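Local coordinates for protein glutamine cyclotransferase (Xanthomonas campestris, PDB 3MBR) that probably catalyses the cyclisation of N-terminal glutamine in peptides to pyroglutamate, as a calcium-binding beta-propeller glutaminyl cyclase, at residues 45-50 / 54-59; 161-166 / 172-177. The protein carries 1 engineered substitution. All coordinates share one frame; numbering follows the deposited sequence.

Contact 1 of 2, residues 45-50 / 54-59; sequences VRKVDL and RILQRA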
loop_
_atom_site.group_PDB
_atom_site.type_symbol
_atom_site.label_atom_id
_atom_site.label_comp_id
_atom_site.label_asym_id
_atom_site.label_seq_id
_atom_site.Cartn_x
_atom_site.Cartn_y
_atom_site.Cartn_z
ATOM N N VAL A 45 3.090 10.908 -8.182
ATOM C CA VAL A 45 3.809 10.330 -7.035
ATOM C C VAL A 45 4.314 11.499 -6.219
ATOM O O VAL A 45 4.958 12.409 -6.778
ATOM C CB VAL A 45 4.993 9.516 -7.522
ATOM C CG1 VAL A 45 5.757 8.934 -6.365
ATOM C CG2 VAL A 45 4.459 8.312 -8.377
ATOM N N ARG A 46 4.030 11.501 -4.936
ATOM C CA ARG A 46 4.306 12.691 -4.092
ATOM C C ARG A 46 5.299 12.272 -3.020
ATOM O O ARG A 46 5.149 11.185 -2.436
ATOM C CB ARG A 46 3.070 13.152 -3.313
ATOM C CG ARG A 46 1.890 13.576 -4.218
ATOM C CD ARG A 46 0.682 13.785 -3.331
ATOM N NE ARG A 46 -0.424 14.235 -4.144
ATOM C CZ ARG A 46 -1.420 14.982 -3.636
ATOM N NH1 ARG A 46 -1.460 15.254 -2.308
ATOM N NH2 ARG A 46 -2.384 15.420 -4.435
ATOM N N LYS A 47 6.280 13.129 -2.729
ATOM C CA LYS A 47 7.109 12.993 -1.543
ATOM C C LYS A 47 6.541 13.972 -0.527
ATOM O O LYS A 47 6.440 15.156 -0.852
ATOM C CB LYS A 47 8.549 13.347 -1.857
ATOM C CG LYS A 47 9.448 13.294 -0.604
ATOM C CD LYS A 47 10.896 13.789 -1.045
ATOM C CE LYS A 47 11.843 13.783 0.033
ATOM N NZ LYS A 47 13.138 14.390 -0.484
ATOM N N VAL A 48 6.200 13.484 0.638
ATOM C CA VAL A 48 5.362 14.252 1.599
ATOM C C VAL A 48 6.020 14.327 2.944
ATOM O O VAL A 48 6.591 13.365 3.442
ATOM C CB VAL A 48 3.928 13.640 1.689
ATOM C CG1 VAL A 48 3.056 14.377 2.704
ATOM C CG2 VAL A 48 3.271 13.514 0.316
ATOM N N ASP A 49 6.000 15.514 3.492
ATOM C CA ASP A 49 6.465 15.743 4.866
ATOM C C ASP A 49 5.429 15.167 5.849
ATOM O O ASP A 49 4.256 15.531 5.858
ATOM C CB ASP A 49 6.631 17.252 5.113
ATOM C CG ASP A 49 7.129 17.537 6.477
ATOM O OD1 ASP A 49 6.369 18.043 7.331
ATOM O OD2 ASP A 49 8.276 17.116 6.745
ATOM N N LEU A 50 5.850 14.215 6.685
ATOM C CA LEU A 50 4.934 13.607 7.629
ATOM C C LEU A 50 4.219 14.580 8.533
ATOM O O LEU A 50 3.010 14.503 8.734
ATOM C CB LEU A 50 5.724 12.543 8.441
ATOM C CG LEU A 50 4.989 11.938 9.612
ATOM C CD1 LEU A 50 3.749 11.081 9.141
ATOM C CD2 LEU A 50 5.865 11.093 10.535
ATOM N N ARG A 54 2.537 18.368 3.842
ATOM C CA ARG A 54 2.853 19.178 2.650
ATOM C C ARG A 54 3.684 18.381 1.643
ATOM O O ARG A 54 4.559 17.571 2.005
ATOM C CB ARG A 54 3.694 20.376 3.131
ATOM C CG ARG A 54 2.792 21.404 3.867
ATOM C CD ARG A 54 3.630 22.495 4.563
ATOM N NE ARG A 54 2.760 23.397 5.310
ATOM C CZ ARG A 54 3.185 24.309 6.184
ATOM N NH1 ARG A 54 4.485 24.398 6.460
ATOM N NH2 ARG A 54 2.308 25.101 6.799
ATOM N N ILE A 55 3.436 18.656 0.370
ATOM C CA ILE A 55 4.166 18.023 -0.737
ATOM C C ILE A 55 5.494 18.692 -0.904
ATOM O O ILE A 55 5.577 19.942 -1.082
ATOM C CB ILE A 55 3.364 18.092 -2.061
ATOM C CG1 ILE A 55 1.991 17.377 -1.899
ATOM C CG2 ILE A 55 4.138 17.441 -3.215
ATOM C CD1 ILE A 55 1.060 17.730 -3.070
ATOM N N LEU A 56 6.548 17.880 -0.805
ATOM C CA LEU A 56 7.952 18.396 -0.987
ATOM C C LEU A 56 8.418 18.280 -2.446
ATOM O O LEU A 56 9.227 19.080 -2.921
ATOM C CB LEU A 56 8.898 17.618 -0.059
ATOM C CG LEU A 56 8.459 17.677 1.414
ATOM C CD1 LEU A 56 9.352 16.770 2.256
ATOM C CD2 LEU A 56 8.633 19.086 1.892
ATOM N N GLN A 57 7.944 17.241 -3.139
ATOM C CA GLN A 57 8.369 16.953 -4.498
ATOM C C GLN A 57 7.261 16.115 -5.132
ATOM O O GLN A 57 6.553 15.389 -4.409
ATOM C CB GLN A 57 9.650 16.152 -4.386
ATOM C CG GLN A 57 10.558 16.232 -5.551
ATOM C CD GLN A 57 11.781 15.360 -5.364
ATOM O OE1 GLN A 57 11.992 14.736 -4.314
ATOM N NE2 GLN A 57 12.538 15.250 -6.396
ATOM N N ARG A 58 7.101 16.160 -6.456
ATOM C CA ARG A 58 6.093 15.326 -7.116
ATOM C C ARG A 58 6.508 15.036 -8.543
ATOM O O ARG A 58 7.263 15.800 -9.202
ATOM C CB ARG A 58 4.710 15.952 -7.085
ATOM C CG ARG A 58 4.494 17.159 -7.891
ATOM C CD ARG A 58 3.024 17.116 -8.304
ATOM N NE ARG A 58 2.113 17.600 -7.284
ATOM C CZ ARG A 58 0.833 17.233 -7.187
ATOM N NH1 ARG A 58 0.338 16.339 -8.045
ATOM N NH2 ARG A 58 0.041 17.757 -6.238
ATOM N N ALA A 59 6.019 13.932 -9.027
ATOM C CA ALA A 59 6.241 13.542 -10.395
ATOM C C ALA A 59 4.867 13.215 -10.939
ATOM O O ALA A 59 4.019 12.739 -10.174
ATOM C CB ALA A 59 7.088 12.307 -10.381
#

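Contact 2 of 2, residues 161-166 / 172-177; sequences ELLANV and IARIDP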
loop_
_atom_site.group_PDB
_atom_site.type_symbol
_atom_site.label_atom_id
_atom_site.label_comp_id
_atom_site.label_asym_id
_atom_site.label_seq_id
_atom_site.Cartn_x
_atom_site.Cartn_y
_atom_site.Cartn_z
ATOM N N GLU A 161 6.038 -10.007 8.141
ATOM C CA GLU A 161 4.682 -10.373 7.766
ATOM C C GLU A 161 4.214 -9.410 6.700
ATOM O O GLU A 161 4.749 -8.296 6.564
ATOM C CB GLU A 161 3.734 -10.246 8.958
ATOM C CG GLU A 161 4.017 -11.359 9.948
ATOM C CD GLU A 161 3.163 -11.325 11.186
ATOM O OE1 GLU A 161 2.666 -12.363 11.574
ATOM O OE2 GLU A 161 3.017 -10.259 11.787
ATOM N N LEU A 162 3.215 -9.848 5.959
ATOM C CA LEU A 162 2.624 -8.980 4.935
ATOM C C LEU A 162 1.300 -8.396 5.484
ATOM O O LEU A 162 0.412 -9.184 5.871
ATOM C CB LEU A 162 2.428 -9.777 3.632
ATOM C CG LEU A 162 1.781 -9.106 2.432
ATOM C CD1 LEU A 162 2.735 -7.965 1.988
ATOM C CD2 LEU A 162 1.639 -10.080 1.342
ATOM N N LEU A 163 1.158 -7.087 5.530
ATOM C CA LEU A 163 -0.136 -6.483 5.848
ATOM C C LEU A 163 -0.805 -6.166 4.524
ATOM O O LEU A 163 -0.182 -5.634 3.577
ATOM C CB LEU A 163 0.012 -5.177 6.603
ATOM C CG LEU A 163 0.580 -5.241 8.044
ATOM C CD1 LEU A 163 0.426 -3.943 8.797
ATOM C CD2 LEU A 163 0.147 -6.380 8.827
ATOM N N ALA A 164 -2.087 -6.461 4.431
ATOM C CA ALA A 164 -2.852 -6.178 3.194
ATOM C C ALA A 164 -4.191 -5.589 3.564
ATOM O O ALA A 164 -4.927 -6.154 4.394
ATOM C CB ALA A 164 -3.086 -7.509 2.425
ATOM N N ASN A 165 -4.501 -4.444 2.961
ATOM C CA ASN A 165 -5.860 -3.907 3.154
ATOM C C ASN A 165 -6.897 -4.633 2.340
ATOM O O ASN A 165 -6.652 -4.917 1.156
ATOM C CB ASN A 165 -5.900 -2.436 2.721
ATOM C CG ASN A 165 -7.145 -1.736 3.188
ATOM O OD1 ASN A 165 -7.377 -1.622 4.403
ATOM N ND2 ASN A 165 -7.950 -1.216 2.248
ATOM N N VAL A 166 -8.051 -4.919 2.974
ATOM C CA VAL A 166 -9.201 -5.562 2.370
ATOM C C VAL A 166 -10.336 -4.438 2.448
ATOM O O VAL A 166 -11.117 -4.229 3.464
ATOM C CB VAL A 166 -9.700 -6.701 3.300
ATOM C CG1 VAL A 166 -10.691 -7.438 2.554
ATOM C CG2 VAL A 166 -8.530 -7.638 3.728
ATOM N N ILE A 172 -7.454 -4.681 7.851
ATOM C CA ILE A 172 -6.129 -5.105 7.331
ATOM C C ILE A 172 -5.920 -6.525 7.773
ATOM O O ILE A 172 -6.246 -6.907 8.954
ATOM C CB ILE A 172 -5.088 -4.165 7.917
ATOM C CG1 ILE A 172 -5.354 -2.715 7.330
ATOM C CG2 ILE A 172 -3.651 -4.696 7.642
ATOM C CD1 ILE A 172 -4.398 -1.701 7.913
ATOM N N ALA A 173 -5.472 -7.385 6.877
ATOM C CA ALA A 173 -5.071 -8.742 7.191
ATOM C C ALA A 173 -3.584 -8.765 7.506
ATOM O O ALA A 173 -2.789 -8.218 6.717
ATOM C CB ALA A 173 -5.319 -9.589 5.965
ATOM N N ARG A 174 -3.153 -9.385 8.627
ATOM C CA ARG A 174 -1.713 -9.678 8.850
ATOM C C ARG A 174 -1.529 -11.091 8.347
ATOM O O ARG A 174 -2.192 -12.023 8.868
ATOM C CB ARG A 174 -1.393 -9.631 10.336
ATOM C CG ARG A 174 -1.299 -8.362 10.825
ATOM C CD ARG A 174 -1.019 -8.368 12.373
ATOM N NE ARG A 174 -0.038 -9.363 12.762
ATOM C CZ ARG A 174 -0.028 -10.266 13.782
ATOM N NH1 ARG A 174 0.991 -11.111 13.835
ATOM N NH2 ARG A 174 -0.915 -10.376 14.804
ATOM N N ILE A 175 -0.675 -11.246 7.353
ATOM C CA ILE A 175 -0.436 -12.520 6.635
ATOM C C ILE A 175 0.927 -13.117 6.943
ATOM O O ILE A 175 1.939 -12.429 6.836
ATOM C CB ILE A 175 -0.585 -12.314 5.095
ATOM C CG1 ILE A 175 -2.019 -11.796 4.775
ATOM C CG2 ILE A 175 -0.292 -13.589 4.228
ATOM C CD1 ILE A 175 -2.064 -11.012 3.479
ATOM N N ASP A 176 0.924 -14.406 7.269
ATOM C CA ASP A 176 2.184 -15.167 7.440
ATOM C C ASP A 176 2.672 -15.471 6.033
ATOM O O ASP A 176 2.031 -16.179 5.282
ATOM C CB ASP A 176 1.883 -16.478 8.202
ATOM C CG ASP A 176 3.076 -17.368 8.334
ATOM O OD1 ASP A 176 4.073 -17.129 7.656
ATOM O OD2 ASP A 176 2.984 -18.360 9.085
ATOM N N PRO A 177 3.811 -14.878 5.589
ATOM C CA PRO A 177 4.122 -15.103 4.169
ATOM C C PRO A 177 4.579 -16.526 3.820
ATOM O O PRO A 177 4.481 -16.936 2.648
ATOM C CB PRO A 177 5.308 -14.143 3.906
ATOM C CG PRO A 177 5.902 -13.880 5.226
ATOM C CD PRO A 177 4.778 -14.022 6.272
#

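Contact 1 of 2, residues 45-50 / 54-59
K47 pairs with Q57, K47 N bonding to Q57 O at 2.8 Å, where strand 44-49 meets strand 55-60, an edge strand of a four-stranded antiparallel propeller blade. V45 and A59 are also hydrogen-bonded, V45 N to A59 O at 2.9 Å. This end is tightly packed: both are buried, and V45 touches L77 and Q79 of strand 76-81. Between K47 and V48 the register slips by one: L56 and Q57 both face K47, a classic beta bulge. K47 O takes a bond from L56 N at 2.7 Å and a weak one from Q57 N at 3.4 Å. Beyond the bulge, D49 N bonds to R54 O at 2.9 Å. The hairpin end is looser: L56 is exposed, although its CD1 still lies 4.0 Å from D49 CB. On the face of R46, V48, I55 and R58, the R46 chain runs extended from CG to NE. I55 CD1 sits 3.5 Å above the R46 guanidinium plane, toward the rim. R58 lies alongside, pointing the same way, its NH2 3.8 Å from R46 NH2 and its plane turned 54°. D18 salt-bridges R46 and T20 hydrogen-bonds it. The D18 carboxylate probably helps R46 to lie beside a second positive charge.

Contact 2 of 2, residues 161-166 / 172-177
R174 starts with CG anti to its carbonyl carbon, then bends at chi3 (42°), which turns its guanidinium toward E161. E161 has the same first-torsion arrangement (chi1 -72°) and runs extended beyond CG to meet it. The carboxylate arrives at the guanidinium edge. R174 NH1 bonds to both oxygens, at 3.0 Å to E161 OE2 and 3.1 Å to E161 OE1. Each oxygen uses its syn lone pair. OE2 lies in the guanidinium plane and OE1 is tilted from it; the two flat groups are 53° apart. R174 NE adds a weak bond to E161 OE2. R174 NH2 is held by Q7. These are the two middle strands of a four-stranded antiparallel beta-propeller blade, in a regular hairpin. Two hydrogen-bonded pairs, L162 with I175 and A164 with A173, give four backbone bonds, among them I175 N to L162 O at 2.8 Å. On the face of L162, A164, A173 and I175, I175 CD1 reaches A164 CB at 3.8 Å. On the other face, I172 CG2 packs against L163 CB at 3.8 Å. N165 OD1 lies 3.7 Å from I172 CG1, the side chains crossing at about a right angle. N165 ND2 bonds to N153.

Contacts 1 and 2 are hairpins in different blades of one beta-propeller, on opposite sides of the chain's centre. Their centres are 26 Å apart and their nearest atoms about 15 Å apart. They do not touch. Contact 1 pairs the edge strand 55-60 with its neighbour, whereas contact 2 joins the two middle strands of its own blade. The bound calcium ion is held by L26, E154, L155, E156 and I209. The side chain of L163 in contact 2 is about 8 Å from the bound calcium ion. The side chain of V45 in contact 1 is about 12 Å from the bound calcium ion. Contact 2 also meets the site's residues directly: A164 packs on L155, and I172 on I209.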